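Putative HAD family hydrolase (Streptomyces avermitilis, PDB 3MMZ) probably acts as the magnesium-dependent, phosphatase-like HAD domain at the C-terminal end of a longer protein thought to make CMP-N-acylneuraminate from CTP and N-acylneuraminate. Local coordinates at residues D[14-19]-D[92-97]; D[20-25]-D[125-130]; D[44-49]-D[161-166]; D[50-55]-D[76-81]; D[106-111]-D[152-157]. All blocks are in the same frame, centred on the assembly; numbering follows the deposited sequence.

Interaction 1. Residues D[14-19]-D[92-97]. With CA (calcium ion), chain M.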
# COMPACT_ATOMS: atom_id res chain seq x y z
N ALA D 14 34.74 -2.98 8.26
CA ALA D 14 34.18 -1.69 8.66
C ALA D 14 32.79 -1.46 8.08
O ALA D 14 32.49 -1.92 6.98
CB ALA D 14 35.09 -0.57 8.22
N VAL D 15 31.95 -0.73 8.82
CA VAL D 15 30.63 -0.31 8.33
C VAL D 15 30.50 1.21 8.50
O VAL D 15 30.50 1.73 9.62
CB VAL D 15 29.46 -1.03 9.07
CG1 VAL D 15 28.10 -0.44 8.66
CG2 VAL D 15 29.47 -2.53 8.79
N VAL D 16 30.40 1.90 7.37
CA VAL D 16 30.30 3.35 7.37
C VAL D 16 28.91 3.76 6.89
O VAL D 16 28.45 3.29 5.84
CB VAL D 16 31.40 4.01 6.50
CG1 VAL D 16 31.31 5.54 6.59
CG2 VAL D 16 32.79 3.55 6.96
N LEU D 17 28.25 4.61 7.66
CA LEU D 17 26.85 4.97 7.38
C LEU D 17 26.67 6.45 7.07
O LEU D 17 27.12 7.32 7.82
CB LEU D 17 25.95 4.59 8.57
CG LEU D 17 26.03 3.15 9.11
CD1 LEU D 17 25.28 3.04 10.43
CD2 LEU D 17 25.49 2.14 8.11
N ASP D 18 26.03 6.73 5.94
CA ASP D 18 25.42 8.03 5.71
C ASP D 18 24.29 8.23 6.74
O ASP D 18 23.83 7.26 7.34
CB ASP D 18 24.90 8.10 4.27
CG ASP D 18 24.11 9.35 4.00
OD1 ASP D 18 24.62 10.46 4.24
OD2 ASP D 18 22.95 9.22 3.58
N PHE D 19 23.85 9.47 6.95
CA PHE D 19 22.81 9.73 7.95
C PHE D 19 21.44 10.06 7.36
O PHE D 19 20.58 9.18 7.29
CB PHE D 19 23.24 10.80 8.96
CG PHE D 19 22.24 11.02 10.07
CD1 PHE D 19 22.07 10.07 11.08
CD2 PHE D 19 21.49 12.19 10.11
CE1 PHE D 19 21.15 10.28 12.11
CE2 PHE D 19 20.57 12.41 11.14
CZ PHE D 19 20.40 11.45 12.14
N LYS D 92 38.41 8.10 2.42
CA LYS D 92 39.66 7.49 1.97
C LYS D 92 40.75 7.62 3.03
O LYS D 92 41.44 6.65 3.35
CB LYS D 92 40.12 8.08 0.64
CG LYS D 92 41.33 7.38 0.02
CD LYS D 92 41.48 7.76 -1.44
CE LYS D 92 42.75 7.17 -2.05
NZ LYS D 92 43.95 7.93 -1.65
N GLN D 93 40.89 8.83 3.59
CA GLN D 93 41.85 9.12 4.65
C GLN D 93 41.56 8.31 5.92
O GLN D 93 42.48 7.75 6.53
CB GLN D 93 41.85 10.63 4.95
CG GLN D 93 42.96 11.10 5.90
CD GLN D 93 42.72 12.49 6.48
OE1 GLN D 93 43.38 13.46 6.10
NE2 GLN D 93 41.76 12.58 7.39
N TRP D 94 40.30 8.24 6.32
CA TRP D 94 39.90 7.48 7.51
C TRP D 94 40.27 6.00 7.37
O TRP D 94 40.86 5.42 8.29
CB TRP D 94 38.40 7.65 7.76
CG TRP D 94 37.90 6.96 8.99
CD1 TRP D 94 37.90 7.44 10.27
CD2 TRP D 94 37.30 5.66 9.05
NE1 TRP D 94 37.35 6.52 11.12
CE2 TRP D 94 36.98 5.41 10.41
CE3 TRP D 94 37.01 4.67 8.10
CZ2 TRP D 94 36.37 4.23 10.83
CZ3 TRP D 94 36.41 3.48 8.53
CH2 TRP D 94 36.09 3.28 9.88
N CYS D 95 39.95 5.40 6.22
CA CYS D 95 40.34 4.02 5.92
C CYS D 95 41.84 3.80 6.10
O CYS D 95 42.26 2.84 6.73
CB CYS D 95 39.96 3.64 4.50
SG CYS D 95 38.18 3.49 4.26
N GLU D 96 42.62 4.70 5.51
CA GLU D 96 44.08 4.65 5.59
C GLU D 96 44.55 4.66 7.05
O GLU D 96 45.42 3.88 7.45
CB GLU D 96 44.70 5.84 4.85
CG GLU D 96 44.54 5.83 3.33
CD GLU D 96 45.28 6.99 2.66
OE1 GLU D 96 46.50 7.16 2.92
OE2 GLU D 96 44.66 7.73 1.88
N GLU D 97 43.96 5.56 7.82
CA GLU D 97 44.34 5.79 9.21
C GLU D 97 43.96 4.65 10.13
O GLU D 97 44.62 4.42 11.15
CB GLU D 97 43.68 7.06 9.71
CG GLU D 97 44.20 8.30 9.03
CD GLU D 97 43.46 9.53 9.46
OE1 GLU D 97 42.40 9.41 10.11
OE2 GLU D 97 43.96 10.63 9.16
CA CA M . 21.92 11.16 2.52
O HOH W 1 22.80 13.05 3.71
O HOH W 2 20.07 12.41 1.79
O HOH W 3 23.63 11.25 0.92
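Trp94 meets strand 14-17 through one carbon of its indole, CZ3, which touches both Val16 and Ala14. The nearer approach is that of Val16 CG2, 3.9 Å from Trp94 CZ3, the two side chains passing alongside each other and pointing opposite ways. Ala14 CB comes up at the edge of the ring, near its plane, 4.3 Å from Trp94 CZ3. No hydrogen bond crosses between the segments, so the 94 Å² buried here rests on apolar contact.

The torsions account for the reach: Trp94 has CG anti to its backbone N (chi1 -178°), and this carries the six-membered ring from the helix to the strand. On the strand, Val15 and Leu17 turn to the other face of the sheet. Further along this segment, Asp18 OD2 binds the calcium ion at 2.4 Å and also accepts a hydrogen bond from Thr22 OG1, while Asp18 OD1 receives water 1, itself a calcium ligand.

Strand 14-17 runs parallel between strands 57-62 and 105-109, bonded to both through its backbone. Helix 87-98 packs on this sheet, with Trp94 also lying on Thr57 and Leu59 and Cys95 on Val105.

Interaction 2. Residues D[20-25]-D[125-130]. With CA (calcium ion), chain M.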
# COMPACT_ATOMS: atom_id res chain seq x y z
N ASP D 20 21.22 11.31 6.91
CA ASP D 20 19.92 11.67 6.34
C ASP D 20 19.59 10.82 5.11
O ASP D 20 20.39 10.74 4.19
CB ASP D 20 19.84 13.16 5.98
CG ASP D 20 19.94 14.06 7.20
OD1 ASP D 20 18.89 14.35 7.82
OD2 ASP D 20 21.06 14.49 7.54
N GLY D 21 18.42 10.18 5.13
CA GLY D 21 17.97 9.42 3.97
C GLY D 21 18.39 7.97 4.03
O GLY D 21 17.89 7.14 3.27
N THR D 22 19.30 7.68 4.97
CA THR D 22 19.88 6.34 5.13
C THR D 22 19.47 5.75 6.48
O THR D 22 18.92 4.65 6.54
CB THR D 22 21.42 6.37 4.94
OG1 THR D 22 21.71 6.69 3.57
CG2 THR D 22 22.07 5.01 5.28
N GLN D 23 19.73 6.51 7.55
CA GLN D 23 19.20 6.20 8.88
C GLN D 23 17.90 6.96 9.15
O GLN D 23 17.29 6.80 10.21
CB GLN D 23 20.24 6.57 9.95
CG GLN D 23 21.52 5.80 9.83
CD GLN D 23 22.56 6.21 10.86
OE1 GLN D 23 22.38 6.01 12.06
NE2 GLN D 23 23.64 6.82 10.39
N THR D 24 17.51 7.81 8.20
CA THR D 24 16.24 8.56 8.29
C THR D 24 15.51 8.46 6.95
O THR D 24 16.10 8.04 5.96
CB THR D 24 16.45 10.07 8.58
OG1 THR D 24 16.82 10.74 7.37
CG2 THR D 24 17.49 10.32 9.67
N ASP D 25 14.25 8.87 6.94
CA ASP D 25 13.46 8.91 5.70
C ASP D 25 13.70 10.18 4.86
O ASP D 25 12.91 10.50 3.96
CB ASP D 25 11.96 8.75 6.03
CG ASP D 25 11.41 9.91 6.88
OD1 ASP D 25 12.14 10.86 7.20
OD2 ASP D 25 10.22 9.86 7.25
N VAL D 125 26.34 -0.01 -0.52
CA VAL D 125 24.97 -0.51 -0.31
C VAL D 125 23.99 0.67 -0.37
O VAL D 125 24.20 1.72 0.26
CB VAL D 125 24.81 -1.28 1.04
CG1 VAL D 125 23.38 -1.80 1.20
CG2 VAL D 125 25.82 -2.45 1.14
N ALA D 126 22.94 0.51 -1.17
CA ALA D 126 21.92 1.54 -1.29
C ALA D 126 20.71 1.09 -0.51
O ALA D 126 20.33 -0.08 -0.56
CB ALA D 126 21.54 1.74 -2.77
N VAL D 127 20.10 2.02 0.24
CA VAL D 127 18.78 1.77 0.85
C VAL D 127 17.73 1.70 -0.27
O VAL D 127 17.95 2.23 -1.37
CB VAL D 127 18.42 2.81 1.94
CG1 VAL D 127 19.43 2.74 3.08
CG2 VAL D 127 18.35 4.23 1.37
N ALA D 128 16.61 1.03 0.02
CA ALA D 128 15.55 0.82 -0.96
C ALA D 128 15.03 2.12 -1.55
O ALA D 128 14.66 2.18 -2.74
CB ALA D 128 14.40 0.02 -0.35
N SER D 129 15.02 3.16 -0.71
CA SER D 129 14.50 4.48 -1.08
C SER D 129 15.54 5.39 -1.76
O SER D 129 15.27 6.56 -2.02
CB SER D 129 13.95 5.19 0.17
OG SER D 129 14.87 5.12 1.25
N ALA D 130 16.71 4.85 -2.08
CA ALA D 130 17.78 5.65 -2.68
C ALA D 130 17.38 6.18 -4.06
O ALA D 130 16.54 5.60 -4.74
CB ALA D 130 19.10 4.85 -2.77
CA CA M . 21.92 11.16 2.52
O HOH W 4 15.85 7.50 1.65
O HOH W 2 20.07 12.41 1.79
O HOH W 1 22.80 13.05 3.71
O HOH W 3 23.63 11.25 0.92
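The flat groups in this contact are the peptide carbonyls of Gly21 and Thr22, and Val127 packs against the oxygens of both. Gly21 O has the methyl Val127 CG2 at 3.5 Å and, roughly at a right angle to it, water 4 at 2.6 Å. That water donates to Gly21 O and is also hydrogen-bonded to Ser129 OG at 2.6 Å, so it bridges the two loops, which share no direct hydrogen bond. The second methyl, Val127 CG1, lies 4.0 Å from Thr22 O and close to Thr22 CG2, where the two side chains lie nearly perpendicular.

Val127 places its methyls in this way with CG1 anti to the carbonyl carbon (chi1 -62°) and CG2 between the backbone N and the carbonyl carbon. It opens a type I turn closed by Ala130 N on Val127 O, which brings Ser129 round to the water; Ser129 OG is bonded to Gly146 N as well. On the other loop, Gly21 N gives a nearly straight bond to Thr24 OG1 (166°).

Asp20 binds the calcium ion through its backbone O at 2.3 Å. Asp18, Asp20 and Thr22 fit the DxDx(T/V) pattern of HAD phosphatases; by analogy, this loop is probably their motif I, lying at the end of a strand of the Rossmann-like sheet.

Interaction 3. Residues D[44-49]-D[161-166]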
# COMPACT_ATOMS: atom_id res chain seq x y z
N ASP D 44 17.34 -0.17 13.57
CA ASP D 44 18.68 0.25 13.15
C ASP D 44 19.63 0.30 14.35
O ASP D 44 20.78 -0.14 14.26
CB ASP D 44 18.66 1.64 12.49
CG ASP D 44 18.04 1.63 11.10
OD1 ASP D 44 17.95 0.57 10.46
OD2 ASP D 44 17.65 2.73 10.64
N GLY D 45 19.16 0.86 15.46
CA GLY D 45 19.95 0.97 16.67
C GLY D 45 20.42 -0.38 17.18
O GLY D 45 21.57 -0.53 17.58
N LEU D 46 19.54 -1.37 17.13
CA LEU D 46 19.87 -2.71 17.60
C LEU D 46 20.83 -3.37 16.64
O LEU D 46 21.76 -4.06 17.07
CB LEU D 46 18.59 -3.55 17.77
CG LEU D 46 18.76 -4.96 18.37
CD1 LEU D 46 19.00 -4.90 19.87
CD2 LEU D 46 17.52 -5.80 18.06
N GLY D 47 20.62 -3.15 15.34
CA GLY D 47 21.51 -3.66 14.29
C GLY D 47 22.92 -3.09 14.41
O GLY D 47 23.90 -3.81 14.34
N ILE D 48 23.00 -1.78 14.56
CA ILE D 48 24.28 -1.08 14.72
C ILE D 48 25.03 -1.59 15.96
O ILE D 48 26.24 -1.86 15.90
CB ILE D 48 24.06 0.45 14.75
CG1 ILE D 48 23.63 0.93 13.36
CG2 ILE D 48 25.31 1.19 15.24
CD1 ILE D 48 22.94 2.32 13.31
N ALA D 49 24.33 -1.72 17.09
CA ALA D 49 24.96 -2.22 18.31
C ALA D 49 25.46 -3.65 18.13
O ALA D 49 26.54 -4.00 18.63
CB ALA D 49 24.01 -2.11 19.51
N PRO D 161 19.73 -13.92 11.04
CA PRO D 161 18.41 -13.48 11.50
C PRO D 161 18.34 -13.14 13.00
O PRO D 161 17.52 -12.32 13.38
CB PRO D 161 17.50 -14.67 11.16
CG PRO D 161 18.21 -15.40 10.07
CD PRO D 161 19.67 -15.26 10.40
N SER D 162 19.19 -13.74 13.84
CA SER D 162 19.14 -13.38 15.27
C SER D 162 20.14 -12.28 15.68
O SER D 162 20.25 -11.93 16.87
CB SER D 162 19.26 -14.62 16.18
OG SER D 162 20.60 -14.85 16.60
N LEU D 163 20.83 -11.73 14.68
CA LEU D 163 21.85 -10.68 14.89
C LEU D 163 22.97 -11.19 15.79
O LEU D 163 23.63 -10.41 16.49
CB LEU D 163 21.22 -9.39 15.44
CG LEU D 163 20.07 -8.78 14.62
CD1 LEU D 163 19.61 -7.46 15.21
CD2 LEU D 163 20.44 -8.61 13.15
N ASP D 164 23.17 -12.50 15.76
CA ASP D 164 24.20 -13.18 16.54
C ASP D 164 24.00 -13.05 18.07
O ASP D 164 24.94 -13.24 18.84
CB ASP D 164 25.60 -12.71 16.12
CG ASP D 164 26.65 -13.79 16.28
OD1 ASP D 164 26.34 -14.98 16.05
OD2 ASP D 164 27.79 -13.45 16.63
N SER D 165 22.77 -12.74 18.48
CA SER D 165 22.40 -12.65 19.90
C SER D 165 22.08 -14.03 20.47
O SER D 165 22.16 -14.25 21.68
CB SER D 165 21.18 -11.74 20.07
OG SER D 165 20.03 -12.34 19.50
N LEU D 166 21.70 -14.94 19.58
CA LEU D 166 21.37 -16.32 19.93
C LEU D 166 22.04 -17.28 18.97
O LEU D 166 22.16 -16.99 17.78
CB LEU D 166 19.86 -16.55 19.86
CG LEU D 166 18.88 -15.76 20.73
CD1 LEU D 166 17.49 -16.09 20.25
CD2 LEU D 166 19.02 -16.12 22.21
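Leu163, in a type I' beta turn spanning Ser162 to Ser165, plugs against helix 42-53 at Leu46 and Gly47. The turn follows helix 150-159, so the contact joins the C-terminal tail to a helix from early in the chain.

From CB, Leu163 extends with CG anti to the carbonyl carbon (chi1 -55°), and the chain forks at CG. The CD1 branch does the touching: it lies 3.9 Å from Leu46 CD2, and 4.1 Å separates it from Leu46 CG, the two leucines crossing obliquely. The same Leu163 CD1 sits 4.3 Å from Gly47 CA, a direct approach to the helix backbone at a residue without a side chain. The CD2 branch turns instead to helix 150-159, packing on Ala155 and Ser156. Val112 of a neighbouring subunit also packs on Leu163, and Asp111 of that subunit on Leu46, so the joint lies beside a subunit interface.

Left-handed backbone angles at Leu163 and Asp164 shape the turn, and two donors of Ser165, its N and its OG, converge on Ser162 O. Ser162 OG in turn spans the loop to Leu166 O at 2.9 Å, arriving on a lone pair with a C=O...O angle of 121°.

Interaction 4. Residues D[50-55]-D[76-81]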
# COMPACT_ATOMS: atom_id res chain seq x y z
N ALA D 50 24.68 -4.47 17.42
CA ALA D 50 25.07 -5.85 17.13
C ALA D 50 26.32 -5.91 16.25
O ALA D 50 27.22 -6.71 16.52
CB ALA D 50 23.92 -6.63 16.50
N LEU D 51 26.37 -5.06 15.22
CA LEU D 51 27.56 -4.98 14.35
C LEU D 51 28.80 -4.52 15.14
O LEU D 51 29.87 -5.11 15.03
CB LEU D 51 27.29 -4.06 13.14
CG LEU D 51 26.23 -4.57 12.15
CD1 LEU D 51 25.77 -3.46 11.20
CD2 LEU D 51 26.76 -5.77 11.36
N ARG D 52 28.62 -3.49 15.97
CA ARG D 52 29.69 -2.99 16.83
C ARG D 52 30.21 -4.06 17.79
O ARG D 52 31.42 -4.24 17.93
CB ARG D 52 29.23 -1.74 17.59
CG ARG D 52 30.26 -1.18 18.57
CD ARG D 52 29.77 0.07 19.27
NE ARG D 52 28.40 -0.06 19.77
CZ ARG D 52 28.06 -0.59 20.95
NH1 ARG D 52 28.99 -1.06 21.78
NH2 ARG D 52 26.78 -0.65 21.30
N LYS D 53 29.29 -4.78 18.43
CA LYS D 53 29.66 -5.87 19.35
C LYS D 53 30.42 -7.00 18.65
O LYS D 53 31.22 -7.69 19.29
CB LYS D 53 28.42 -6.44 20.05
CG LYS D 53 27.91 -5.57 21.19
CD LYS D 53 26.56 -6.05 21.67
CE LYS D 53 26.11 -5.34 22.94
NZ LYS D 53 25.79 -3.90 22.69
N SER D 54 30.18 -7.17 17.36
CA SER D 54 30.87 -8.17 16.56
C SER D 54 32.31 -7.77 16.21
O SER D 54 33.05 -8.55 15.59
CB SER D 54 30.06 -8.51 15.29
OG SER D 54 30.27 -7.56 14.26
N GLY D 55 32.71 -6.56 16.58
CA GLY D 55 34.09 -6.11 16.37
C GLY D 55 34.33 -5.33 15.09
O GLY D 55 35.47 -5.04 14.73
N LEU D 76 24.45 5.87 19.97
CA LEU D 76 24.89 4.60 19.40
C LEU D 76 26.32 4.20 19.82
O LEU D 76 26.75 3.09 19.53
CB LEU D 76 24.79 4.65 17.87
CG LEU D 76 23.41 4.82 17.22
CD1 LEU D 76 23.56 4.98 15.71
CD2 LEU D 76 22.50 3.65 17.57
N LYS D 77 27.03 5.11 20.48
CA LYS D 77 28.44 4.88 20.87
C LYS D 77 29.37 4.61 19.67
O LYS D 77 30.25 3.74 19.74
CB LYS D 77 28.57 3.74 21.90
CG LYS D 77 27.79 3.91 23.19
CD LYS D 77 27.90 2.63 24.01
CE LYS D 77 27.56 2.85 25.48
NZ LYS D 77 26.10 2.72 25.74
N ILE D 78 29.15 5.33 18.58
CA ILE D 78 30.01 5.21 17.39
C ILE D 78 30.51 6.58 16.93
O ILE D 78 29.80 7.59 17.10
CB ILE D 78 29.34 4.42 16.21
CG1 ILE D 78 28.07 5.12 15.71
CG2 ILE D 78 29.06 2.96 16.61
CD1 ILE D 78 27.48 4.46 14.46
N PRO D 79 31.73 6.63 16.35
CA PRO D 79 32.28 7.93 15.97
C PRO D 79 31.54 8.59 14.81
O PRO D 79 30.90 7.91 14.01
CB PRO D 79 33.73 7.61 15.57
CG PRO D 79 33.99 6.22 16.04
CD PRO D 79 32.67 5.53 16.08
N VAL D 80 31.63 9.91 14.76
CA VAL D 80 31.10 10.68 13.67
C VAL D 80 32.23 11.42 12.94
O VAL D 80 33.21 11.85 13.55
CB VAL D 80 29.98 11.66 14.15
CG1 VAL D 80 30.54 12.76 15.06
CG2 VAL D 80 29.23 12.26 12.97
N LEU D 81 32.08 11.53 11.62
CA LEU D 81 32.93 12.36 10.80
C LEU D 81 31.95 13.18 9.96
O LEU D 81 31.45 12.70 8.95
CB LEU D 81 33.83 11.47 9.93
CG LEU D 81 35.07 11.96 9.18
CD1 LEU D 81 36.13 12.56 10.10
CD2 LEU D 81 35.66 10.81 8.36
O HOH W 5 25.72 0.84 19.43
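Arg52 carries this contact, lying across Leu76, Lys77 and Ile78 where helix 68-76 gives way to strand 80-82. Both segments hold a Schellman motif: Gly55 ends helix 42-53, and Lys77, also at positive phi, ends the helix of the beta-alpha-beta crossover from strand 57-62 to strand 80-82.

Arg52 starts out extended, then bends at chi3 (46°), which swings the guanidinium over the helix end. At the bend, Arg52 CD rests 3.7 Å from Lys77 O and 4.0 Å from Ile78 CG2, the Arg52 and Ile78 side chains crossing at a slant. Further out, the flat group has the aliphatic part of Lys77 over one face, with Lys77 CD 4.2 Å above the plane and displaced toward its rim. The ammonium end turns off elsewhere, keeping Lys77 NZ 5.6 Å from Arg52 NH2, which probably limits the like-charge penalty.

The polar link is indirect. Water 5 lies at the guanidinium edge, in its plane; it accepts from Arg52 NH2 at 2.6 Å and donates to Leu76 O at 2.5 Å. Were an alanine here, water 5 would probably lose its anchor on helix 42-53, and a gap would be likely to open beside the Lys77 chain and the Ile78 methyl. Beneath this partly exposed layer, Ile78 also packs on Ile48, Met58 and Ile60, linking helix 42-53 to the sheet.

In the last turn of that helix, Ser54 OG donates to Leu51 O at 2.6 Å, tilted 18° from the carbonyl plane.

Interaction 5. Residues D[106-111]-D[152-157]. With CA (calcium ion), chain M.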
# COMPACT_ATOMS: atom_id res chain seq x y z
N LEU D 106 32.11 -1.56 4.04
CA LEU D 106 30.71 -1.48 3.62
C LEU D 106 30.24 -0.05 3.88
O LEU D 106 30.29 0.44 5.01
CB LEU D 106 29.87 -2.50 4.39
CG LEU D 106 28.44 -2.76 3.91
CD1 LEU D 106 27.96 -4.11 4.42
CD2 LEU D 106 27.52 -1.65 4.41
N TYR D 107 29.79 0.63 2.83
CA TYR D 107 29.28 1.98 2.97
C TYR D 107 27.82 2.02 2.54
O TYR D 107 27.50 1.56 1.46
CB TYR D 107 30.08 2.97 2.11
CG TYR D 107 29.52 4.39 2.18
CD1 TYR D 107 29.90 5.27 3.20
CD2 TYR D 107 28.61 4.85 1.22
CE1 TYR D 107 29.39 6.57 3.26
CE2 TYR D 107 28.10 6.16 1.28
CZ TYR D 107 28.50 7.01 2.30
OH TYR D 107 28.01 8.29 2.38
N VAL D 108 26.97 2.60 3.38
CA VAL D 108 25.53 2.69 3.08
C VAL D 108 25.13 4.12 2.77
O VAL D 108 25.41 5.02 3.56
CB VAL D 108 24.65 2.22 4.27
CG1 VAL D 108 23.22 1.93 3.82
CG2 VAL D 108 25.25 0.99 4.90
N GLY D 109 24.46 4.33 1.63
CA GLY D 109 24.01 5.67 1.25
C GLY D 109 22.70 5.66 0.48
O GLY D 109 22.10 4.60 0.27
N ASN D 110 22.26 6.85 0.07
CA ASN D 110 20.94 7.01 -0.55
C ASN D 110 20.89 8.04 -1.69
O ASN D 110 19.89 8.08 -2.39
CB ASN D 110 19.90 7.43 0.50
CG ASN D 110 20.00 8.90 0.83
OD1 ASN D 110 21.02 9.36 1.34
ND2 ASN D 110 18.95 9.66 0.52
N ASP D 111 21.91 8.87 -1.85
CA ASP D 111 21.78 9.98 -2.83
C ASP D 111 23.03 10.18 -3.69
O ASP D 111 24.07 9.58 -3.43
CB ASP D 111 21.35 11.29 -2.15
CG ASP D 111 20.37 12.11 -3.01
OD1 ASP D 111 20.53 12.19 -4.25
OD2 ASP D 111 19.43 12.70 -2.44
N ARG D 152 19.19 -2.24 10.11
CA ARG D 152 18.85 -3.50 10.74
C ARG D 152 18.84 -4.65 9.73
O ARG D 152 19.33 -5.73 10.03
CB ARG D 152 17.52 -3.44 11.48
CG ARG D 152 17.41 -4.58 12.51
CD ARG D 152 16.03 -5.07 12.64
NE ARG D 152 15.92 -6.33 13.41
CZ ARG D 152 16.14 -7.54 12.91
NH1 ARG D 152 15.99 -8.62 13.67
NH2 ARG D 152 16.53 -7.69 11.65
N GLU D 153 18.30 -4.41 8.54
CA GLU D 153 18.33 -5.41 7.46
C GLU D 153 19.77 -5.80 7.09
O GLU D 153 20.08 -6.99 6.97
CB GLU D 153 17.57 -4.90 6.23
CG GLU D 153 17.45 -5.93 5.12
CD GLU D 153 16.68 -5.41 3.91
OE1 GLU D 153 16.24 -4.24 3.92
OE2 GLU D 153 16.49 -6.19 2.95
N ILE D 154 20.63 -4.81 6.87
CA ILE D 154 22.04 -5.06 6.58
C ILE D 154 22.70 -5.85 7.71
O ILE D 154 23.49 -6.78 7.48
CB ILE D 154 22.80 -3.73 6.31
CG1 ILE D 154 22.17 -3.03 5.09
CG2 ILE D 154 24.30 -3.97 6.10
CD1 ILE D 154 22.63 -1.58 4.89
N ALA D 155 22.39 -5.50 8.95
CA ALA D 155 22.94 -6.22 10.09
C ALA D 155 22.59 -7.71 10.01
O ALA D 155 23.41 -8.56 10.36
CB ALA D 155 22.46 -5.61 11.42
N SER D 156 21.39 -8.03 9.51
CA SER D 156 20.94 -9.43 9.39
C SER D 156 21.65 -10.17 8.26
O SER D 156 21.84 -11.38 8.35
CB SER D 156 19.41 -9.56 9.27
OG SER D 156 18.95 -9.23 7.97
N TRP D 157 22.05 -9.45 7.21
CA TRP D 157 22.89 -10.05 6.17
C TRP D 157 24.22 -10.50 6.77
O TRP D 157 24.70 -11.61 6.50
CB TRP D 157 23.20 -9.04 5.05
CG TRP D 157 22.03 -8.57 4.26
CD1 TRP D 157 20.77 -9.12 4.22
CD2 TRP D 157 22.02 -7.47 3.36
NE1 TRP D 157 19.97 -8.40 3.36
CE2 TRP D 157 20.71 -7.37 2.82
CE3 TRP D 157 22.98 -6.52 2.97
CZ2 TRP D 157 20.35 -6.39 1.89
CZ3 TRP D 157 22.62 -5.54 2.05
CH2 TRP D 157 21.31 -5.48 1.52
CA CA M . 21.92 11.16 2.52
O HOH W 2 20.07 12.41 1.79
O HOH W 1 22.80 13.05 3.71
O HOH W 3 23.63 11.25 0.92
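Ile154 CD1 meets the fork of Val108 head-on, equally distant from both branches: 3.7 Å to Val108 CG1 and 3.7 Å to Val108 CG2. The two side chains reach toward each other tip to tip. With CG1 anti to its backbone N and CG2 anti to its carbonyl carbon, Val108 presents both methyls to the helix. Ile154 uses its other branch too: CG2 lies 4.0 Å from Leu106 CD1, where the side chains run at a slant to each other. One isoleucine thus spans two strand residues, and Ile154 supplies nearly all of the helix side of the 121 Å² buried. The contact is wholly apolar, without a hydrogen bond between the segments.

Within helix 150-159, Glu153 O, 3.5 Å above the plane of the Trp157 ring, and Ile154 CA lie on one face of that ring, both displaced toward its rim. Glu153 O accepts hydrogen bonds from Trp157 N and Ser156 OG, while Val125 of the next strand packs on both Ile154 and Trp157.

The strand leads to the metal. Asn110 OD1 binds the calcium ion at 2.3 Å, and Asn110 ND2 donates to water 2, another ligand, so both ends of the amide face the site. The backbone N atoms of Asn110 and Asp111 are held by Asp114 OD2. Arg152 forms a salt bridge with Asp111 of a neighbouring subunit.

Tyr107 faces helix 87-98 on the opposite side of the sheet. This alpha/beta/alpha sandwich, with a metal ligand just beyond a central strand, characterises the Rossmann-like HAD fold; the Asn110 loop probably corresponds to its motif IV.

Interactions 1, 2 and 5 converge on one calcium ion, which probably marks the magnesium site: Asp18 OD2, Asp20 O and Asn110 OD1, with three shared waters, supply six ligands. Interactions 2 and 5 are closest, their centres about 8 Å apart, whereas 1 and 2 lie about 17 Å apart on opposite sides of the chain's centre. Adjacent strands tie 1 to 5, with Val16 N 2.8 Å from Leu106 O. Interactions 3 and 4 share helix 42-53, their centres about 12 Å apart, and meet where Ile48 CD1 lies 3.6 Å from Leu76 CD1. Asp44 OD1, 3.1 Å from Arg152 N, connects interaction 3 to interaction 5.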